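Long-range contacts in acinetobacter secreted protease CpaA (Acinetobacter nosocomialis M2, PDB 6O38), which probably acts as a secreted zinc-dependent protease of the StcE type, exported through type II secretion with the help of its chaperone CpaB: residues A[308-313]-A[333-338]; A[374-379]-A[454-459]; A[252-257]-A[277-282]. One frame throughout, in Å; residues are numbered along the deposited sequence.

Interaction 1. Residues A[308-313]-A[333-338]; sequences VKLSTS and IVSNAS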
loop_
_atom_site.group_PDB
_atom_site.type_symbol
_atom_site.label_atom_id
_atom_site.label_comp_id
_atom_site.label_asym_id
_atom_site.label_seq_id
_atom_site.Cartn_x
_atom_site.Cartn_y
_atom_site.Cartn_z
ATOM N N VAL A 308 15.728 0.714 -14.203
ATOM C CA VAL A 308 16.913 -0.060 -14.555
ATOM C C VAL A 308 17.706 -0.316 -13.282
ATOM O O VAL A 308 17.970 0.617 -12.514
ATOM C CB VAL A 308 17.776 0.669 -15.598
ATOM C CG1 VAL A 308 19.018 -0.143 -15.910
ATOM C CG2 VAL A 308 16.963 0.934 -16.857
ATOM N N LYS A 309 18.089 -1.573 -13.062
ATOM C CA LYS A 309 18.768 -2.000 -11.839
ATOM C C LYS A 309 20.176 -2.475 -12.190
ATOM O O LYS A 309 20.369 -3.612 -12.634
ATOM C CB LYS A 309 17.972 -3.099 -11.139
ATOM C CG LYS A 309 16.660 -2.620 -10.540
ATOM C CD LYS A 309 16.056 -3.662 -9.615
ATOM C CE LYS A 309 14.582 -3.390 -9.359
ATOM N NZ LYS A 309 14.002 -4.330 -8.358
ATOM N N LEU A 310 21.158 -1.602 -11.978
ATOM C CA LEU A 310 22.552 -1.934 -12.238
ATOM C C LEU A 310 23.132 -2.756 -11.096
ATOM O O LEU A 310 22.912 -2.456 -9.920
ATOM C CB LEU A 310 23.378 -0.662 -12.434
ATOM C CG LEU A 310 23.227 0.075 -13.764
ATOM C CD1 LEU A 310 23.706 1.510 -13.633
ATOM C CD2 LEU A 310 24.001 -0.647 -14.853
ATOM N N SER A 311 23.881 -3.797 -11.452
ATOM C CA SER A 311 24.559 -4.645 -10.482
ATOM C C SER A 311 25.942 -4.985 -11.023
ATOM O O SER A 311 26.343 -4.523 -12.095
ATOM C CB SER A 311 23.750 -5.913 -10.188
ATOM O OG SER A 311 23.779 -6.804 -11.290
ATOM N N THR A 312 26.677 -5.801 -10.266
ATOM C CA THR A 312 28.007 -6.213 -10.702
ATOM C C THR A 312 27.932 -7.110 -11.934
ATOM O O THR A 312 28.794 -7.036 -12.817
ATOM C CB THR A 312 28.734 -6.924 -9.558
ATOM O OG1 THR A 312 28.847 -6.036 -8.440
ATOM C CG2 THR A 312 30.126 -7.363 -9.990
ATOM N N SER A 313 26.898 -7.948 -12.020
ATOM C CA SER A 313 26.791 -8.919 -13.102
ATOM C C SER A 313 26.186 -8.341 -14.375
ATOM O O SER A 313 26.281 -8.983 -15.427
ATOM C CB SER A 313 25.965 -10.125 -12.643
ATOM O OG SER A 313 24.688 -9.723 -12.175
ATOM N N ILE A 333 16.896 4.792 -12.205
ATOM C CA ILE A 333 18.083 3.955 -12.293
ATOM C C ILE A 333 18.633 3.750 -10.890
ATOM O O ILE A 333 18.859 4.719 -10.156
ATOM C CB ILE A 333 19.145 4.575 -13.219
ATOM C CG1 ILE A 333 18.552 4.812 -14.609
ATOM C CG2 ILE A 333 20.362 3.671 -13.313
ATOM C CD1 ILE A 333 19.494 5.486 -15.573
ATOM N N VAL A 334 18.833 2.488 -10.516
ATOM C CA VAL A 334 19.443 2.128 -9.244
ATOM C C VAL A 334 20.732 1.379 -9.546
ATOM O O VAL A 334 20.843 0.672 -10.554
ATOM C CB VAL A 334 18.499 1.290 -8.350
ATOM C CG1 VAL A 334 17.060 1.763 -8.502
ATOM C CG2 VAL A 334 18.613 -0.194 -8.657
ATOM N N SER A 335 21.727 1.567 -8.683
ATOM C CA SER A 335 23.049 0.993 -8.895
ATOM C C SER A 335 23.521 0.324 -7.615
ATOM O O SER A 335 23.600 0.972 -6.564
ATOM C CB SER A 335 24.053 2.061 -9.339
ATOM O OG SER A 335 25.345 1.505 -9.508
ATOM N N ASN A 336 23.831 -0.968 -7.705
ATOM C CA ASN A 336 24.516 -1.690 -6.639
ATOM C C ASN A 336 25.854 -2.239 -7.117
ATOM O O ASN A 336 26.413 -3.143 -6.489
ATOM C CB ASN A 336 23.634 -2.816 -6.097
ATOM C CG ASN A 336 22.417 -2.297 -5.357
ATOM O OD1 ASN A 336 22.512 -1.874 -4.204
ATOM N ND2 ASN A 336 21.267 -2.319 -6.020
ATOM N N ALA A 337 26.374 -1.708 -8.219
ATOM C CA ALA A 337 27.693 -2.063 -8.713
ATOM C C ALA A 337 28.744 -1.157 -8.089
ATOM O O ALA A 337 28.462 -0.018 -7.707
ATOM C CB ALA A 337 27.748 -1.960 -10.239
ATOM N N SER A 338 29.970 -1.674 -7.993
ATOM C CA SER A 338 31.033 -0.923 -7.332
ATOM C C SER A 338 31.488 0.262 -8.179
ATOM O O SER A 338 31.815 1.326 -7.640
ATOM C CB SER A 338 32.210 -1.845 -7.022
ATOM O OG SER A 338 32.951 -2.131 -8.195
#
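V308 and L310 meet V334 and N336 through three backbone hydrogen bonds that join strand 305-310 to strand 330-335 in parallel. V334 N donates to V308 O (2.9 Å), L310 N to V334 O (2.7 Å) and N336 N to L310 O (2.8 Å). The last is straight at hydrogen, yet N336 N stands above the plane of the carbonyl it reaches. V308 O also takes a CA-H contact from I333, 3.3 Å from its CA.

The apolar contacts divide between two faces. On the face of V308, L310, I333 and S335, L310 CD1 comes to 4.0 Å from I333 CG2, the two side chains crossing obliquely; I294 and, from nearby strands, I343, I353 and F361 extend this packing. On the other face K309 and V334 lie side by side, with V334 CG2 3.6 Å from K309 CG. Just past the strands, A337 CB rests 3.5 Å from S311 O.

Beyond the pair, S311 OG hydrogen-bonds to S290 O and K309 NZ makes a long, weak ion pair with E103 of the CpaB chain. This chemistry implies a parallel StcE beta-sandwich pair held mainly by main chain, with apolar packing on the face of V308, L310 and I333.

Interaction 2. Residues A[374-379]-A[454-459]; sequences TIDMLL and LADGVY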
loop_
_atom_site.group_PDB
_atom_site.type_symbol
_atom_site.label_atom_id
_atom_site.label_comp_id
_atom_site.label_asym_id
_atom_site.label_seq_id
_atom_site.Cartn_x
_atom_site.Cartn_y
_atom_site.Cartn_z
ATOM N N THR A 374 20.277 13.490 -4.885
ATOM C CA THR A 374 20.726 12.464 -3.952
ATOM C C THR A 374 21.197 13.118 -2.659
ATOM O O THR A 374 22.120 13.940 -2.673
ATOM C CB THR A 374 21.847 11.628 -4.565
ATOM O OG1 THR A 374 21.373 10.994 -5.760
ATOM C CG2 THR A 374 22.314 10.563 -3.584
ATOM N N ILE A 375 20.571 12.746 -1.549
ATOM C CA ILE A 375 20.945 13.229 -0.225
ATOM C C ILE A 375 21.720 12.115 0.468
ATOM O O ILE A 375 21.151 11.079 0.824
ATOM C CB ILE A 375 19.716 13.650 0.592
ATOM C CG1 ILE A 375 18.963 14.776 -0.121
ATOM C CG2 ILE A 375 20.129 14.083 1.991
ATOM C CD1 ILE A 375 17.703 15.215 0.590
ATOM N N ASP A 376 23.021 12.324 0.656
ATOM C CA ASP A 376 23.867 11.320 1.287
ATOM C C ASP A 376 23.664 11.344 2.796
ATOM O O ASP A 376 23.687 12.410 3.419
ATOM C CB ASP A 376 25.336 11.566 0.943
ATOM C CG ASP A 376 25.662 11.226 -0.499
ATOM O OD1 ASP A 376 24.883 10.475 -1.125
ATOM O OD2 ASP A 376 26.697 11.707 -1.006
HETATM N N MSE A 377 23.466 10.167 3.383
HETATM C CA MSE A 377 23.181 10.066 4.810
HETATM C C MSE A 377 24.211 9.220 5.554
HETATM O O MSE A 377 24.702 8.218 5.035
HETATM C CB MSE A 377 21.782 9.481 5.029
HETATM C CG MSE A 377 20.650 10.337 4.482
HETATM SE SE MSE A 377 20.359 11.968 5.511
HETATM C CE MSE A 377 19.855 11.164 7.213
ATOM N N LEU A 378 24.531 9.638 6.775
ATOM C CA LEU A 378 25.392 8.878 7.672
ATOM C C LEU A 378 24.521 8.202 8.722
ATOM O O LEU A 378 23.804 8.878 9.467
ATOM C CB LEU A 378 26.429 9.783 8.338
ATOM C CG LEU A 378 27.187 9.178 9.523
ATOM C CD1 LEU A 378 28.002 7.970 9.088
ATOM C CD2 LEU A 378 28.075 10.220 10.187
ATOM N N LEU A 379 24.579 6.875 8.777
ATOM C CA LEU A 379 23.768 6.093 9.700
ATOM C C LEU A 379 24.596 5.769 10.937
ATOM O O LEU A 379 25.658 5.146 10.833
ATOM C CB LEU A 379 23.264 4.815 9.032
ATOM C CG LEU A 379 22.504 5.013 7.718
ATOM C CD1 LEU A 379 21.992 3.684 7.181
ATOM C CD2 LEU A 379 21.362 6.002 7.896
ATOM N N LEU A 454 31.654 12.726 3.224
ATOM C CA LEU A 454 30.833 13.751 2.575
ATOM C C LEU A 454 29.345 13.433 2.701
ATOM O O LEU A 454 28.591 13.464 1.726
ATOM C CB LEU A 454 31.237 13.936 1.110
ATOM C CG LEU A 454 32.659 14.436 0.868
ATOM C CD1 LEU A 454 32.966 14.489 -0.619
ATOM C CD2 LEU A 454 32.853 15.800 1.509
ATOM N N ALA A 455 28.922 13.118 3.922
ATOM C CA ALA A 455 27.519 12.839 4.195
ATOM C C ALA A 455 26.750 14.150 4.279
ATOM O O ALA A 455 27.098 15.031 5.073
ATOM C CB ALA A 455 27.375 12.042 5.489
ATOM N N ASP A 456 25.709 14.285 3.453
ATOM C CA ASP A 456 24.889 15.491 3.500
ATOM C C ASP A 456 24.106 15.584 4.803
ATOM O O ASP A 456 23.789 16.689 5.257
ATOM C CB ASP A 456 23.940 15.525 2.303
ATOM C CG ASP A 456 24.665 15.770 0.993
ATOM O OD1 ASP A 456 25.510 16.688 0.945
ATOM O OD2 ASP A 456 24.396 15.041 0.016
ATOM N N GLY A 457 23.794 14.443 5.418
ATOM C CA GLY A 457 23.075 14.430 6.675
ATOM C C GLY A 457 23.490 13.242 7.513
ATOM O O GLY A 457 24.224 12.359 7.063
ATOM N N VAL A 458 23.005 13.232 8.752
ATOM C CA VAL A 458 23.306 12.181 9.714
ATOM C C VAL A 458 22.001 11.736 10.360
ATOM O O VAL A 458 21.118 12.558 10.630
ATOM C CB VAL A 458 24.328 12.657 10.774
ATOM C CG1 VAL A 458 23.945 14.024 11.311
ATOM C CG2 VAL A 458 24.458 11.647 11.908
ATOM N N TYR A 459 21.874 10.432 10.596
ATOM C CA TYR A 459 20.715 9.868 11.269
ATOM C C TYR A 459 21.185 8.894 12.340
ATOM O O TYR A 459 22.114 8.112 12.116
ATOM C CB TYR A 459 19.781 9.163 10.280
ATOM C CG TYR A 459 18.390 8.940 10.820
ATOM C CD1 TYR A 459 18.079 7.794 11.535
ATOM C CD2 TYR A 459 17.389 9.883 10.623
ATOM C CE1 TYR A 459 16.812 7.589 12.034
ATOM C CE2 TYR A 459 16.116 9.686 11.119
ATOM C CZ TYR A 459 15.832 8.537 11.823
ATOM O OH TYR A 459 14.565 8.334 12.320
#
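L378 O is gripped twice by the neighbouring strand: Y459 N donates to it at 2.7 Å, nearly along the C=O axis, and V458 CA brings a CA-H contact at 3.3 Å. L378 N bonds to G457 O (2.8 Å), and G457 N to D376 O. Before the strand, D456 sets CG beside its own backbone N (chi1 -70°), and OD2 accepts D376 N at 3.1 Å on its anti side. Beyond the pair, D376 OD1 forms a salt bridge with R419 and D456 OD1 accepts N572 N.

The pair joins strand 367-381, which also pairs with 416-425, to strand 457-462 of the reprolysin-like metalloprotease range. A Schellman motif with C-prime residue L454 ends helix 444-452 just before.

M377, a selenomethionine, bends at chi2 (-71°), setting SE 3.8 Å from G457 CA, and again at chi3 (-63°), carrying CE to 3.7 Å from Y459 CB. On the other face L378 CB packs against A455 CB (3.8 Å). The Y459 side chain, its OH bonded to N486 OD1, touches E499 of helix 496-504, which carries zinc ligands H498 and H502 in an apparent HExxH motif; that side chain is about 10 Å from the zinc ion.

Interaction 3. Residues A[252-257]-A[277-282]; sequences NVNSQA and YWQLIS. With SO4 (sulfate ion), chain P.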
loop_
_atom_site.group_PDB
_atom_site.type_symbol
_atom_site.label_atom_id
_atom_site.label_comp_id
_atom_site.label_asym_id
_atom_site.label_seq_id
_atom_site.Cartn_x
_atom_site.Cartn_y
_atom_site.Cartn_z
ATOM N N ASN A 252 -8.245 13.771 -22.915
ATOM C CA ASN A 252 -9.071 13.727 -21.710
ATOM C C ASN A 252 -8.331 13.155 -20.507
ATOM O O ASN A 252 -8.937 13.009 -19.439
ATOM C CB ASN A 252 -10.374 12.938 -21.916
ATOM C CG ASN A 252 -11.141 13.393 -23.141
ATOM O OD1 ASN A 252 -11.267 14.589 -23.399
ATOM N ND2 ASN A 252 -11.656 12.437 -23.906
ATOM N N VAL A 253 -7.048 12.827 -20.637
ATOM C CA VAL A 253 -6.251 12.274 -19.550
ATOM C C VAL A 253 -5.253 13.330 -19.097
ATOM O O VAL A 253 -4.692 14.061 -19.922
ATOM C CB VAL A 253 -5.531 10.981 -19.984
ATOM C CG1 VAL A 253 -4.788 10.357 -18.811
ATOM C CG2 VAL A 253 -6.523 9.996 -20.583
ATOM N N ASN A 254 -5.029 13.407 -17.784
ATOM C CA ASN A 254 -4.067 14.349 -17.213
ATOM C C ASN A 254 -2.657 13.755 -17.251
ATOM O O ASN A 254 -1.973 13.608 -16.239
ATOM C CB ASN A 254 -4.474 14.721 -15.795
ATOM C CG ASN A 254 -3.593 15.800 -15.195
ATOM O OD1 ASN A 254 -3.121 16.692 -15.899
ATOM N ND2 ASN A 254 -3.364 15.719 -13.890
ATOM N N SER A 255 -2.227 13.411 -18.464
ATOM C CA SER A 255 -0.907 12.833 -18.670
ATOM C C SER A 255 -0.550 12.815 -20.149
ATOM O O SER A 255 -1.371 12.434 -20.990
ATOM C CB SER A 255 -0.843 11.412 -18.101
ATOM O OG SER A 255 0.392 10.791 -18.414
ATOM N N GLN A 256 0.672 13.228 -20.473
ATOM C CA GLN A 256 1.195 13.135 -21.826
ATOM C C GLN A 256 2.090 11.919 -22.013
ATOM O O GLN A 256 2.672 11.751 -23.088
ATOM C CB GLN A 256 1.972 14.408 -22.182
ATOM C CG GLN A 256 1.146 15.683 -22.119
ATOM C CD GLN A 256 1.969 16.926 -22.408
ATOM O OE1 GLN A 256 2.093 17.813 -21.563
ATOM N NE2 GLN A 256 2.534 16.995 -23.608
ATOM N N ALA A 257 2.205 11.069 -20.995
ATOM C CA ALA A 257 3.128 9.948 -21.017
ATOM C C ALA A 257 2.684 8.893 -22.031
ATOM O O ALA A 257 1.574 8.927 -22.569
ATOM C CB ALA A 257 3.247 9.330 -19.624
ATOM N N TYR A 277 -10.787 16.054 -15.863
ATOM C CA TYR A 277 -10.016 15.110 -16.657
ATOM C C TYR A 277 -9.904 13.786 -15.914
ATOM O O TYR A 277 -10.269 13.671 -14.741
ATOM C CB TYR A 277 -8.626 15.664 -17.010
ATOM C CG TYR A 277 -7.819 16.230 -15.853
ATOM C CD1 TYR A 277 -7.616 15.501 -14.685
ATOM C CD2 TYR A 277 -7.231 17.484 -15.947
ATOM C CE1 TYR A 277 -6.872 16.015 -13.640
ATOM C CE2 TYR A 277 -6.483 18.004 -14.907
ATOM C CZ TYR A 277 -6.306 17.265 -13.758
ATOM O OH TYR A 277 -5.563 17.780 -12.721
ATOM N N TRP A 278 -9.383 12.782 -16.616
ATOM C CA TRP A 278 -9.087 11.484 -16.024
ATOM C C TRP A 278 -7.678 11.515 -15.446
ATOM O O TRP A 278 -6.714 11.804 -16.163
ATOM C CB TRP A 278 -9.210 10.366 -17.060
ATOM C CG TRP A 278 -10.605 10.129 -17.552
ATOM C CD1 TRP A 278 -11.198 10.697 -18.640
ATOM C CD2 TRP A 278 -11.580 9.250 -16.977
ATOM N NE1 TRP A 278 -12.483 10.230 -18.779
ATOM C CE2 TRP A 278 -12.741 9.340 -17.769
ATOM C CE3 TRP A 278 -11.584 8.398 -15.868
ATOM C CZ2 TRP A 278 -13.895 8.612 -17.488
ATOM C CZ3 TRP A 278 -12.728 7.676 -15.591
ATOM C CH2 TRP A 278 -13.869 7.788 -16.397
ATOM N N GLN A 279 -7.560 11.227 -14.153
ATOM C CA GLN A 279 -6.264 11.125 -13.497
ATOM C C GLN A 279 -5.715 9.715 -13.674
ATOM O O GLN A 279 -6.442 8.733 -13.495
ATOM C CB GLN A 279 -6.382 11.470 -12.012
ATOM C CG GLN A 279 -5.076 11.353 -11.235
ATOM C CD GLN A 279 -4.152 12.536 -11.459
ATOM O OE1 GLN A 279 -4.482 13.469 -12.191
ATOM N NE2 GLN A 279 -2.985 12.502 -10.825
ATOM N N LEU A 280 -4.437 9.618 -14.035
ATOM C CA LEU A 280 -3.777 8.324 -14.177
ATOM C C LEU A 280 -3.279 7.877 -12.809
ATOM O O LEU A 280 -2.355 8.475 -12.249
ATOM C CB LEU A 280 -2.630 8.414 -15.180
ATOM C CG LEU A 280 -1.767 7.160 -15.331
ATOM C CD1 LEU A 280 -2.584 6.007 -15.891
ATOM C CD2 LEU A 280 -0.555 7.440 -16.209
ATOM N N ILE A 281 -3.890 6.825 -12.266
ATOM C CA ILE A 281 -3.576 6.357 -10.918
ATOM C C ILE A 281 -2.849 5.021 -10.903
ATOM O O ILE A 281 -2.366 4.613 -9.834
ATOM C CB ILE A 281 -4.843 6.275 -10.041
ATOM C CG1 ILE A 281 -5.849 5.294 -10.644
ATOM C CG2 ILE A 281 -5.467 7.652 -9.877
ATOM C CD1 ILE A 281 -7.120 5.154 -9.836
ATOM N N SER A 282 -2.750 4.328 -12.036
ATOM C CA SER A 282 -2.037 3.057 -12.084
ATOM C C SER A 282 -1.597 2.798 -13.516
ATOM O O SER A 282 -2.409 2.896 -14.442
ATOM C CB SER A 282 -2.919 1.910 -11.575
ATOM O OG SER A 282 -2.307 0.651 -11.797
HETATM S S SO4 P . -3.893 20.360 -11.941
HETATM O O1 SO4 P . -3.948 21.729 -11.436
HETATM O O2 SO4 P . -2.709 20.195 -12.780
HETATM O O3 SO4 P . -3.829 19.431 -10.818
HETATM O O4 SO4 P . -5.090 20.084 -12.732
#
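N254 extends CG anti to its backbone N (chi1 -174°), while Y277 carries its ring between its own backbone N and carbonyl carbon (chi1 50°), and the amide of N254 stacks over one face of the Y277 ring. The setting is a StcE beta-sandwich domain, in which a loop after strand 246-248 touches the start of strand 277-288 through a single beta bridge between V253 and W278.

The bridge rests on two straight backbone bonds, W278 N to N252 O (2.9 Å) and N254 N to W278 O (2.8 Å). N252 O also lies at the edge of the indole, in its plane, near W278 CD1. The polar ends of both residues have partners in the loop at 226-228: W278 NE1 bonds to P227 O and N252 ND2 to L226 O, while the indole itself meets Y271 edge-to-face.

N254 lies flat on the Y277 ring. Its CB sits over the centre as a CH-pi contact, 3.4 Å from the centroid, and CG lies 3.4 Å from CZ, the amide and ring planes 15° apart. Near the CZ-OH end of the ring N254 ND2 gives an almost straight hydrogen bond to Q279 OE1 (3.0 Å), reaching a lone pair of that oxygen from within the Q279 amide plane; OE1 likewise lies in the plane of the N254 amide. That bond and the ring together fix the rotation of the N254 amide.

Y277 OH points to a sulfate ion, probably from the crystallisation liquor and also held by K275 NZ; the hydrogen bond to its O4 refines so short that its length is doubtful.

N254 centres an inverse gamma turn, and the next residue forms an ST turn: S255 OG accepts A257 N at 3.2 Å, and the same oxygen lies 4.1 Å from L280 CD2.

Overall arrangement
Interactions 1 and 2 are buried and interaction 3 lies at the surface, and the chemistry follows. The two buried contacts are regular parallel strand pairs with aliphatic packing, but interaction 2 adds a carboxylate that accepts a main-chain N-H where the reprolysin-like range meets strand 367-381, whereas interaction 1 has no side-chain hydrogen bond between its segments. Interaction 3 replaces a long pairing by one bridge, an amide-on-ring stack and a side-chain amide bond. Strand 277-288 of interaction 3 neighbours strand 305-310 of interaction 1, so these two contacts, their centres about 31 Å apart, belong to successive beta-sandwich ranges; interactions 1 and 2 approach to about 8 Å between nearest atoms without touching.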